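Macrophage migration inhibitory factor (Oncomelania hupensis, PDB 6LR3) is a small cytokine-type protein of the macrophage migration inhibitory factor family, assembled as a trimer whose subunits each carry a four-stranded sheet covered by two helices. Local coordinates at residues 2-8 with 37-43; 18-23 with 83-88; 59-65 with 96-102. One frame throughout, in Å; residues are numbered along the deposited sequence.

Contact 1. Residues 2-8 with 37-43. With SO4 (sulfate ion), chain N.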
loop_
_atom_site.group_PDB
_atom_site.type_symbol
_atom_site.label_atom_id
_atom_site.label_comp_id
_atom_site.label_asym_id
_atom_site.label_seq_id
_atom_site.Cartn_x
_atom_site.Cartn_y
_atom_site.Cartn_z
ATOM N N PRO B 2 -5.610 -13.342 -2.968
ATOM C CA PRO B 2 -4.406 -12.522 -3.206
ATOM C C PRO B 2 -4.781 -11.111 -3.648
ATOM O O PRO B 2 -5.898 -10.901 -4.069
ATOM C CB PRO B 2 -3.574 -13.186 -4.305
ATOM C CG PRO B 2 -4.054 -14.615 -4.324
ATOM C CD PRO B 2 -5.515 -14.478 -3.955
ATOM N N VAL B 3 -3.840 -10.181 -3.571
ATOM C CA VAL B 3 -4.069 -8.800 -4.052
ATOM C C VAL B 3 -2.911 -8.463 -4.984
ATOM O O VAL B 3 -1.761 -8.468 -4.538
ATOM C CB VAL B 3 -4.213 -7.767 -2.926
ATOM C CG1 VAL B 3 -4.433 -6.388 -3.508
ATOM C CG2 VAL B 3 -5.296 -8.134 -1.936
ATOM N N ILE B 4 -3.222 -8.106 -6.215
ATOM C CA ILE B 4 -2.241 -7.542 -7.164
ATOM C C ILE B 4 -2.512 -6.054 -7.253
ATOM O O ILE B 4 -3.597 -5.681 -7.674
ATOM C CB ILE B 4 -2.358 -8.177 -8.563
ATOM C CG1 ILE B 4 -2.580 -9.690 -8.544
ATOM C CG2 ILE B 4 -1.116 -7.783 -9.383
ATOM C CD1 ILE B 4 -1.553 -10.462 -7.746
ATOM N N THR B 5 -1.553 -5.245 -6.869
ATOM C CA THR B 5 -1.648 -3.772 -6.918
ATOM C C THR B 5 -0.695 -3.292 -7.992
ATOM O O THR B 5 0.480 -3.665 -7.961
ATOM C CB THR B 5 -1.350 -3.154 -5.553
ATOM O OG1 THR B 5 -2.230 -3.777 -4.597
ATOM C CG2 THR B 5 -1.529 -1.653 -5.585
ATOM N N VAL B 6 -1.203 -2.534 -8.943
ATOM C CA VAL B 6 -0.386 -2.006 -10.060
ATOM C C VAL B 6 -0.383 -0.486 -9.945
ATOM O O VAL B 6 -1.449 0.111 -10.100
ATOM C CB VAL B 6 -0.915 -2.477 -11.413
ATOM C CG1 VAL B 6 -0.120 -1.896 -12.548
ATOM C CG2 VAL B 6 -0.893 -3.999 -11.498
ATOM N N ASN B 7 0.778 0.086 -9.639
ATOM C CA ASN B 7 0.964 1.556 -9.578
ATOM C C ASN B 7 1.694 1.962 -10.859
ATOM O O ASN B 7 2.854 1.595 -11.036
ATOM C CB ASN B 7 1.762 1.977 -8.350
ATOM C CG ASN B 7 1.136 1.467 -7.078
ATOM O OD1 ASN B 7 0.110 2.009 -6.631
ATOM N ND2 ASN B 7 1.696 0.395 -6.509
ATOM N N THR B 8 1.028 2.675 -11.753
ATOM C CA THR B 8 1.661 3.075 -13.029
ATOM C C THR B 8 1.287 4.505 -13.366
ATOM O O THR B 8 0.166 4.926 -13.080
ATOM C CB THR B 8 1.290 2.102 -14.154
ATOM O OG1 THR B 8 2.053 2.502 -15.305
ATOM C CG2 THR B 8 -0.211 2.092 -14.450
ATOM N N VAL B 37 -11.159 -14.770 -4.751
ATOM C CA VAL B 37 -10.468 -13.938 -3.732
ATOM C C VAL B 37 -9.260 -13.241 -4.357
ATOM O O VAL B 37 -8.427 -12.734 -3.595
ATOM C CB VAL B 37 -10.110 -14.754 -2.482
ATOM C CG1 VAL B 37 -11.396 -15.176 -1.757
ATOM C CG2 VAL B 37 -9.186 -15.921 -2.785
ATOM N N MET B 38 -9.175 -13.174 -5.686
ATOM C CA MET B 38 -8.112 -12.422 -6.386
ATOM C C MET B 38 -8.582 -10.976 -6.596
ATOM O O MET B 38 -9.553 -10.749 -7.338
ATOM C CB MET B 38 -7.797 -13.056 -7.741
ATOM C CG MET B 38 -6.731 -12.309 -8.550
ATOM S SD MET B 38 -5.090 -12.367 -7.772
ATOM C CE MET B 38 -4.906 -14.149 -7.747
ATOM N N PHE B 39 -7.895 -10.023 -5.993
ATOM C CA PHE B 39 -8.119 -8.601 -6.271
ATOM C C PHE B 39 -7.046 -8.103 -7.215
ATOM O O PHE B 39 -5.852 -8.485 -7.083
ATOM C CB PHE B 39 -8.017 -7.768 -5.005
ATOM C CG PHE B 39 -9.041 -8.016 -3.932
ATOM C CD1 PHE B 39 -8.888 -9.056 -3.045
ATOM C CD2 PHE B 39 -10.097 -7.140 -3.754
ATOM C CE1 PHE B 39 -9.784 -9.238 -1.998
ATOM C CE2 PHE B 39 -10.988 -7.316 -2.721
ATOM C CZ PHE B 39 -10.826 -8.352 -1.829
ATOM N N VAL B 40 -7.434 -7.215 -8.122
ATOM C CA VAL B 40 -6.477 -6.417 -8.907
ATOM C C VAL B 40 -6.877 -4.963 -8.735
ATOM O O VAL B 40 -7.972 -4.581 -9.166
ATOM C CB VAL B 40 -6.398 -6.824 -10.393
ATOM C CG1 VAL B 40 -5.369 -5.955 -11.092
ATOM C CG2 VAL B 40 -6.045 -8.284 -10.547
ATOM N N ASP B 41 -6.005 -4.229 -8.066
ATOM C CA ASP B 41 -6.176 -2.802 -7.727
ATOM C C ASP B 41 -5.259 -2.025 -8.667
ATOM O O ASP B 41 -4.036 -2.047 -8.473
ATOM C CB ASP B 41 -5.895 -2.623 -6.243
ATOM C CG ASP B 41 -6.144 -1.220 -5.718
ATOM O OD1 ASP B 41 -6.439 -0.363 -6.533
ATOM O OD2 ASP B 41 -5.974 -1.050 -4.482
ATOM N N LEU B 42 -5.834 -1.432 -9.699
ATOM C CA LEU B 42 -5.077 -0.690 -10.728
ATOM C C LEU B 42 -5.080 0.796 -10.400
ATOM O O LEU B 42 -6.131 1.404 -10.390
ATOM C CB LEU B 42 -5.694 -0.948 -12.100
ATOM C CG LEU B 42 -5.074 -0.162 -13.251
ATOM C CD1 LEU B 42 -3.592 -0.417 -13.390
ATOM C CD2 LEU B 42 -5.800 -0.480 -14.537
ATOM N N ARG B 43 -3.908 1.323 -10.116
ATOM C CA ARG B 43 -3.693 2.779 -9.956
ATOM C C ARG B 43 -3.023 3.260 -11.241
ATOM O O ARG B 43 -1.798 3.221 -11.351
ATOM C CB ARG B 43 -2.837 3.104 -8.736
ATOM C CG ARG B 43 -3.504 2.781 -7.409
ATOM C CD ARG B 43 -3.365 1.319 -7.049
ATOM N NE ARG B 43 -3.873 0.992 -5.729
ATOM C CZ ARG B 43 -3.183 1.086 -4.600
ATOM N NH1 ARG B 43 -1.912 1.498 -4.591
ATOM N NH2 ARG B 43 -3.758 0.688 -3.467
HETATM S S SO4 N . -0.903 1.264 -0.958
HETATM O O1 SO4 N . -2.274 0.772 -1.135
HETATM O O2 SO4 N . -0.927 2.603 -0.353
HETATM O O3 SO4 N . -0.298 1.395 -2.282
HETATM O O4 SO4 N . -0.141 0.350 -0.182
HETATM O O HOH W 1 -4.335 -2.859 -3.075
#
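Strands 3-8 and 39-43 run parallel with their axes 4.6 Å apart, and V3 pairs with F39 through to N7 with R43 along a ladder of backbone hydrogen bonds from F39 N to P2 O at one end to T8 N to R43 O at the other. Where the two strands begin, M38 bends back, its CE 3.6 Å from P2 CG and its SD against I4 CG1; the P2 and M38 side chains meet at about a right angle. On the face carrying I4, V6, V40 and L42, V6 CG1 rests on L42 CD1 at 3.9 Å. The other face is polar near its end. R43 folds at chi2 (82°), which brings its guanidinium over T5, whose methyl CG2 sits above the middle of one face, 3.3 Å from CZ. R43 NH1 donates in the guanidinium plane to a lone pair of N7 OD1 at 2.9 Å, while NH2 makes a salt bridge to D41 OD2. Sulfate N takes NH1 on O3 (2.8 Å) and NH2 on O1. R43 of the second and of the third subunit bind the same ion, which would offset the like charges brought together here. Helix 19-31 connects the two strands, so this pairing closes the first beta-alpha-beta unit of the MIF fold.

Contact 2. Residues 18-23 with 83-88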
loop_
_atom_site.group_PDB
_atom_site.type_symbol
_atom_site.label_atom_id
_atom_site.label_comp_id
_atom_site.label_asym_id
_atom_site.label_seq_id
_atom_site.Cartn_x
_atom_site.Cartn_y
_atom_site.Cartn_z
ATOM N N PHE B 18 -9.372 -4.994 -20.772
ATOM C CA PHE B 18 -9.354 -6.356 -20.193
ATOM C C PHE B 18 -8.072 -6.582 -19.396
ATOM O O PHE B 18 -7.868 -7.690 -18.937
ATOM C CB PHE B 18 -9.579 -7.428 -21.251
ATOM C CG PHE B 18 -8.507 -7.502 -22.293
ATOM C CD1 PHE B 18 -8.505 -6.680 -23.403
ATOM C CD2 PHE B 18 -7.502 -8.457 -22.171
ATOM C CE1 PHE B 18 -7.544 -6.846 -24.388
ATOM C CE2 PHE B 18 -6.495 -8.555 -23.122
ATOM C CZ PHE B 18 -6.531 -7.754 -24.227
ATOM N N PHE B 19 -7.261 -5.565 -19.177
ATOM C CA PHE B 19 -5.967 -5.696 -18.450
ATOM C C PHE B 19 -6.199 -6.329 -17.077
ATOM O O PHE B 19 -5.552 -7.341 -16.778
ATOM C CB PHE B 19 -5.275 -4.340 -18.323
ATOM C CG PHE B 19 -4.022 -4.398 -17.495
ATOM C CD1 PHE B 19 -2.914 -5.127 -17.862
ATOM C CD2 PHE B 19 -3.996 -3.763 -16.286
ATOM C CE1 PHE B 19 -1.770 -5.139 -17.084
ATOM C CE2 PHE B 19 -2.815 -3.644 -15.560
ATOM C CZ PHE B 19 -1.724 -4.386 -15.938
ATOM N N GLN B 20 -7.092 -5.779 -16.258
ATOM C CA GLN B 20 -7.279 -6.334 -14.893
ATOM C C GLN B 20 -7.824 -7.769 -14.957
ATOM O O GLN B 20 -7.387 -8.597 -14.149
ATOM C CB GLN B 20 -8.201 -5.467 -14.056
ATOM C CG GLN B 20 -7.525 -4.221 -13.535
ATOM C CD GLN B 20 -8.572 -3.208 -13.151
ATOM O OE1 GLN B 20 -9.184 -2.606 -14.058
ATOM N NE2 GLN B 20 -8.799 -3.053 -11.841
ATOM N N ALA B 21 -8.749 -8.063 -15.861
ATOM C CA ALA B 21 -9.281 -9.425 -16.084
ATOM C C ALA B 21 -8.151 -10.359 -16.478
ATOM O O ALA B 21 -8.080 -11.486 -15.962
ATOM C CB ALA B 21 -10.363 -9.395 -17.142
ATOM N N ALA B 22 -7.274 -9.928 -17.381
ATOM C CA ALA B 22 -6.179 -10.778 -17.894
ATOM C C ALA B 22 -5.205 -11.046 -16.756
ATOM O O ALA B 22 -4.755 -12.198 -16.605
ATOM C CB ALA B 22 -5.490 -10.134 -19.081
ATOM N N LEU B 23 -4.889 -10.017 -15.978
ATOM C CA LEU B 23 -3.959 -10.153 -14.841
ATOM C C LEU B 23 -4.583 -11.045 -13.794
ATOM O O LEU B 23 -3.870 -11.896 -13.255
ATOM C CB LEU B 23 -3.622 -8.748 -14.330
ATOM C CG LEU B 23 -2.549 -8.659 -13.270
ATOM C CD1 LEU B 23 -1.304 -9.374 -13.721
ATOM C CD2 LEU B 23 -2.254 -7.197 -12.990
ATOM N N MET B 83 3.249 -9.055 -19.461
ATOM C CA MET B 83 1.891 -8.492 -19.594
ATOM C C MET B 83 1.967 -6.966 -19.498
ATOM O O MET B 83 1.255 -6.301 -20.229
ATOM C CB MET B 83 0.963 -9.063 -18.510
ATOM C CG MET B 83 -0.432 -8.652 -18.729
ATOM S SD MET B 83 -1.556 -9.573 -17.672
ATOM C CE MET B 83 -1.458 -11.227 -18.329
ATOM N N PHE B 84 2.783 -6.410 -18.610
ATOM C CA PHE B 84 2.910 -4.940 -18.461
ATOM C C PHE B 84 3.520 -4.351 -19.713
ATOM O O PHE B 84 3.111 -3.287 -20.139
ATOM C CB PHE B 84 3.782 -4.574 -17.258
ATOM C CG PHE B 84 3.221 -4.979 -15.920
ATOM C CD1 PHE B 84 1.882 -5.275 -15.733
ATOM C CD2 PHE B 84 4.068 -5.057 -14.828
ATOM C CE1 PHE B 84 1.413 -5.658 -14.479
ATOM C CE2 PHE B 84 3.590 -5.405 -13.575
ATOM C CZ PHE B 84 2.259 -5.652 -13.393
ATOM N N ILE B 85 4.530 -5.018 -20.271
ATOM C CA ILE B 85 5.178 -4.554 -21.529
ATOM C C ILE B 85 4.100 -4.515 -22.627
ATOM O O ILE B 85 3.961 -3.496 -23.282
ATOM C CB ILE B 85 6.358 -5.477 -21.876
ATOM C CG1 ILE B 85 7.523 -5.287 -20.899
ATOM C CG2 ILE B 85 6.782 -5.294 -23.329
ATOM C CD1 ILE B 85 8.510 -6.449 -20.855
ATOM N N GLU B 86 3.320 -5.585 -22.766
ATOM C CA GLU B 86 2.346 -5.700 -23.873
ATOM C C GLU B 86 1.217 -4.696 -23.673
ATOM O O GLU B 86 0.830 -4.032 -24.639
ATOM C CB GLU B 86 1.827 -7.139 -23.926
ATOM C CG GLU B 86 0.797 -7.354 -24.988
ATOM C CD GLU B 86 0.862 -8.793 -25.420
ATOM O OE1 GLU B 86 0.662 -9.644 -24.513
ATOM O OE2 GLU B 86 1.207 -9.037 -26.589
ATOM N N HIS B 87 0.677 -4.602 -22.460
ATOM C CA HIS B 87 -0.554 -3.819 -22.186
ATOM C C HIS B 87 -0.266 -2.340 -21.880
ATOM O O HIS B 87 -1.067 -1.493 -22.277
ATOM C CB HIS B 87 -1.312 -4.410 -21.008
ATOM C CG HIS B 87 -2.109 -5.646 -21.237
ATOM N ND1 HIS B 87 -3.506 -5.537 -21.205
ATOM C CD2 HIS B 87 -1.818 -6.960 -21.451
ATOM C CE1 HIS B 87 -4.020 -6.742 -21.417
ATOM N NE2 HIS B 87 -3.006 -7.608 -21.643
ATOM N N LEU B 88 0.806 -2.057 -21.142
ATOM C CA LEU B 88 1.115 -0.690 -20.668
ATOM C C LEU B 88 2.183 -0.029 -21.528
ATOM O O LEU B 88 2.424 1.158 -21.314
ATOM C CB LEU B 88 1.546 -0.731 -19.201
ATOM C CG LEU B 88 0.602 -1.485 -18.247
ATOM C CD1 LEU B 88 1.083 -1.447 -16.839
ATOM C CD2 LEU B 88 -0.794 -0.931 -18.333
#
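F18, at the N-cap of helix 19-31, starts the contact by taking the edge of the H87 imidazole toward its ring face: an offset edge-to-face pair with the planes at 70° and F18 CE2 3.5 Å from H87 CE1. Its CG lies between the backbone N and the carbonyl carbon (chi1 64°), and from there the ring turns in toward the opposite helix. F19 comes next and makes the largest single contribution. Its side chain is a knob in a hole formed by M83, F84, H87 and L88. The imidazole lies at the rim of the F19 ring, with H87 ND1 3.4 Å from F19 CD1, but the two rings are inclined to each other at 49°, neither stacked nor perpendicular. Farther round the same rim F84 CE1 touches F19 CZ at 3.7 Å, and L88 CD2 sits over the centre of one ring face. M83 adds a Met-aromatic contact, its SD 5.4 Å from the F19 centroid and approaching obliquely. One turn on, A22 points its CB at the other helix, 4.2 Å from M83 SD. M83 is stretched out until chi3, where it bends to lay its methyl by the A22 carbonyl. L23 ends the segment, with CD1 4.0 Å from M83 SD and CD2 at the edge of the F84 ring. No hydrogen bond links the two segments; the grip is aromatic and apolar. The helices run nearly antiparallel side by side on one face of the sheet: L23 packs down on I4, V6 and V40, F19 on L42, and F84 on V6, V58 and A60, while H87 meets P16 of the loop that leads into helix 19-31.

Contact 3. Residues 59-65 with 96-102. With SO4 (sulfate ion), chain M.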
loop_
_atom_site.group_PDB
_atom_site.type_symbol
_atom_site.label_atom_id
_atom_site.label_comp_id
_atom_site.label_asym_id
_atom_site.label_seq_id
_atom_site.Cartn_x
_atom_site.Cartn_y
_atom_site.Cartn_z
ATOM N N PHE B 59 5.362 0.161 -10.581
ATOM C CA PHE B 59 5.670 -0.540 -9.326
ATOM C C PHE B 59 4.437 -1.341 -8.978
ATOM O O PHE B 59 3.364 -0.760 -8.776
ATOM C CB PHE B 59 6.041 0.424 -8.201
ATOM C CG PHE B 59 6.206 -0.295 -6.893
ATOM C CD1 PHE B 59 7.118 -1.319 -6.784
ATOM C CD2 PHE B 59 5.453 0.041 -5.778
ATOM C CE1 PHE B 59 7.268 -2.022 -5.602
ATOM C CE2 PHE B 59 5.607 -0.649 -4.587
ATOM C CZ PHE B 59 6.524 -1.682 -4.503
ATOM N N ALA B 60 4.578 -2.660 -8.920
ATOM C CA ALA B 60 3.439 -3.538 -8.617
ATOM C C ALA B 60 3.753 -4.345 -7.359
ATOM O O ALA B 60 4.948 -4.575 -7.079
ATOM C CB ALA B 60 3.124 -4.429 -9.783
ATOM N N THR B 61 2.716 -4.766 -6.657
ATOM C CA THR B 61 2.859 -5.638 -5.484
ATOM C C THR B 61 1.922 -6.839 -5.644
ATOM O O THR B 61 0.817 -6.721 -6.186
ATOM C CB THR B 61 2.662 -4.891 -4.165
ATOM O OG1 THR B 61 1.316 -4.444 -4.056
ATOM C CG2 THR B 61 3.599 -3.710 -4.027
ATOM N N VAL B 62 2.372 -7.954 -5.100
ATOM C CA VAL B 62 1.625 -9.220 -5.064
ATOM C C VAL B 62 1.551 -9.661 -3.618
ATOM O O VAL B 62 2.563 -10.000 -3.071
ATOM C CB VAL B 62 2.292 -10.286 -5.938
ATOM C CG1 VAL B 62 1.542 -11.601 -5.849
ATOM C CG2 VAL B 62 2.423 -9.797 -7.385
ATOM N N GLU B 63 0.384 -9.518 -3.005
ATOM C CA GLU B 63 0.107 -9.957 -1.623
ATOM C C GLU B 63 -0.551 -11.331 -1.719
ATOM O O GLU B 63 -1.565 -11.469 -2.407
ATOM C CB GLU B 63 -0.761 -8.952 -0.891
ATOM C CG GLU B 63 -0.066 -7.625 -0.618
ATOM C CD GLU B 63 -1.011 -6.517 -0.178
ATOM O OE1 GLU B 63 -1.548 -5.846 -1.069
ATOM O OE2 GLU B 63 -1.256 -6.384 1.061
ATOM N N CYS B 64 0.009 -12.321 -1.056
ATOM C CA CYS B 64 -0.519 -13.698 -1.136
ATOM C C CYS B 64 -0.212 -14.448 0.155
ATOM O O CYS B 64 0.879 -14.275 0.698
ATOM C CB CYS B 64 0.069 -14.426 -2.333
ATOM S SG CYS B 64 -0.790 -15.978 -2.710
ATOM N N ILE B 65 -1.170 -15.239 0.608
ATOM C CA ILE B 65 -0.979 -16.212 1.697
ATOM C C ILE B 65 -0.337 -17.450 1.058
ATOM O O ILE B 65 -0.976 -18.050 0.174
ATOM C CB ILE B 65 -2.308 -16.544 2.391
ATOM C CG1 ILE B 65 -2.977 -15.279 2.944
ATOM C CG2 ILE B 65 -2.059 -17.581 3.510
ATOM C CD1 ILE B 65 -4.439 -15.523 3.353
ATOM N N VAL B 96 9.260 -2.694 -11.503
ATOM C CA VAL B 96 9.678 -3.313 -10.226
ATOM C C VAL B 96 8.434 -3.954 -9.615
ATOM O O VAL B 96 7.374 -3.343 -9.620
ATOM C CB VAL B 96 10.319 -2.290 -9.288
ATOM C CG1 VAL B 96 10.492 -2.836 -7.880
ATOM C CG2 VAL B 96 11.655 -1.828 -9.848
ATOM N N ILE B 97 8.568 -5.155 -9.110
ATOM C CA ILE B 97 7.451 -5.910 -8.481
ATOM C C ILE B 97 7.918 -6.410 -7.119
ATOM O O ILE B 97 8.971 -7.018 -7.032
ATOM C CB ILE B 97 6.965 -7.067 -9.372
ATOM C CG1 ILE B 97 6.632 -6.613 -10.793
ATOM C CG2 ILE B 97 5.802 -7.762 -8.690
ATOM C CD1 ILE B 97 6.545 -7.739 -11.806
ATOM N N ARG B 98 7.135 -6.149 -6.089
ATOM C CA ARG B 98 7.402 -6.653 -4.736
ATOM C C ARG B 98 6.383 -7.747 -4.434
ATOM O O ARG B 98 5.180 -7.556 -4.607
ATOM C CB ARG B 98 7.323 -5.539 -3.707
ATOM C CG ARG B 98 7.526 -6.003 -2.283
ATOM C CD ARG B 98 7.474 -4.843 -1.326
ATOM N NE ARG B 98 7.337 -5.416 -0.010
ATOM C CZ ARG B 98 6.617 -4.936 0.975
ATOM N NH1 ARG B 98 6.015 -3.766 0.879
ATOM N NH2 ARG B 98 6.492 -5.654 2.083
ATOM N N PHE B 99 6.896 -8.871 -3.953
ATOM C CA PHE B 99 6.116 -10.043 -3.521
ATOM C C PHE B 99 6.018 -9.974 -1.995
ATOM O O PHE B 99 7.024 -9.874 -1.321
ATOM C CB PHE B 99 6.770 -11.303 -4.071
ATOM C CG PHE B 99 6.759 -11.331 -5.579
ATOM C CD1 PHE B 99 5.681 -11.875 -6.249
ATOM C CD2 PHE B 99 7.777 -10.750 -6.309
ATOM C CE1 PHE B 99 5.646 -11.872 -7.640
ATOM C CE2 PHE B 99 7.732 -10.748 -7.697
ATOM C CZ PHE B 99 6.667 -11.304 -8.354
ATOM N N ILE B 100 4.794 -9.968 -1.483
ATOM C CA ILE B 100 4.478 -9.709 -0.056
ATOM C C ILE B 100 3.759 -10.921 0.525
ATOM O O ILE B 100 2.570 -11.137 0.291
ATOM C CB ILE B 100 3.660 -8.425 0.107
ATOM C CG1 ILE B 100 4.310 -7.239 -0.613
ATOM C CG2 ILE B 100 3.442 -8.168 1.596
ATOM C CD1 ILE B 100 3.556 -5.943 -0.493
ATOM N N PRO B 101 4.467 -11.724 1.332
ATOM C CA PRO B 101 3.867 -12.878 1.998
ATOM C C PRO B 101 2.928 -12.394 3.095
ATOM O O PRO B 101 3.259 -11.445 3.797
ATOM C CB PRO B 101 5.037 -13.657 2.611
ATOM C CG PRO B 101 6.291 -12.807 2.405
ATOM C CD PRO B 101 5.911 -11.582 1.610
ATOM N N VAL B 102 1.733 -12.955 3.133
ATOM C CA VAL B 102 0.702 -12.584 4.134
ATOM C C VAL B 102 0.444 -13.779 5.033
ATOM O O VAL B 102 0.137 -14.846 4.533
ATOM C CB VAL B 102 -0.585 -12.133 3.441
ATOM C CG1 VAL B 102 -1.647 -11.769 4.485
ATOM C CG2 VAL B 102 -0.303 -11.006 2.477
HETATM S S SO4 M . 3.226 -3.858 3.331
HETATM O O1 SO4 M . 4.082 -2.996 2.555
HETATM O O2 SO4 M . 2.319 -3.032 4.117
HETATM O O3 SO4 M . 3.987 -4.669 4.165
HETATM O O4 SO4 M . 2.435 -4.626 2.423
#
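The second beta-alpha-beta unit of the MIF fold, strand 58-64, helix 70-88 and strand 95-101, is closed by the parallel pairing of residues 59-65 with 96-102. R98 bonds to the neighbouring strand through both its backbone N (to A60 O) and its backbone O (from V62 N), each 2.9 Å, and the same pattern repeats at I100 with V62 and C64. The last bond, V102 N to C64 O, is less regular: the donor stands 43° above the carbonyl plane. Toward the helices, V62 lies alongside F99, its CB 3.8 Å from F99 CD1, and M80 of helix 70-88 covers V62 and I97. On the opposite face F59 and R98 point the same way, with F59 CE1 4.0 Å from R98 CB and the ring almost coplanar with the guanidinium. T61 CB meets I100 CD1 at 3.9 Å, and E63 CG runs beside I100 CB. The carboxylate of E63 pairs with R98 of the second subunit, just as R98 here bridges to E63 of the third, so the same charge pair recurs between subunits. V96, I97 and R98 also continue the sheet into the third subunit through an antiparallel ladder. With CG anti to the backbone N (chi1 177°) and the chain straight as far as NE, R98 reaches sulfate M, which R98 NH1 of the other two subunits also binds. NH1 donates to its O1 at 2.7 Å, NH2 only weakly to O3, and I100 CD1 lies over the centre of one face of the guanidinium, 3.5 Å from R98 CZ.

Contacts 1 and 3 belong to one four-stranded sheet: strands 3-8 and 58-64 run antiparallel side by side at its middle, joined by T5 O to T61 N and V3 O to E63 N, both 2.8 Å. Contact 2 lies in the helix layer packed on one face of that sheet, its centre about 12 Å from that of contact 1 and about 17 Å from that of contact 3. Q20 NE2 reaches V40 O at 3.2 Å, and F84 CZ lies 3.9 Å from A60 CB. The two sulfates are held by R43 and R98 on the sheet face away from the helices; each binds the same arginine from three subunits, consistent with sites near the trimer axis.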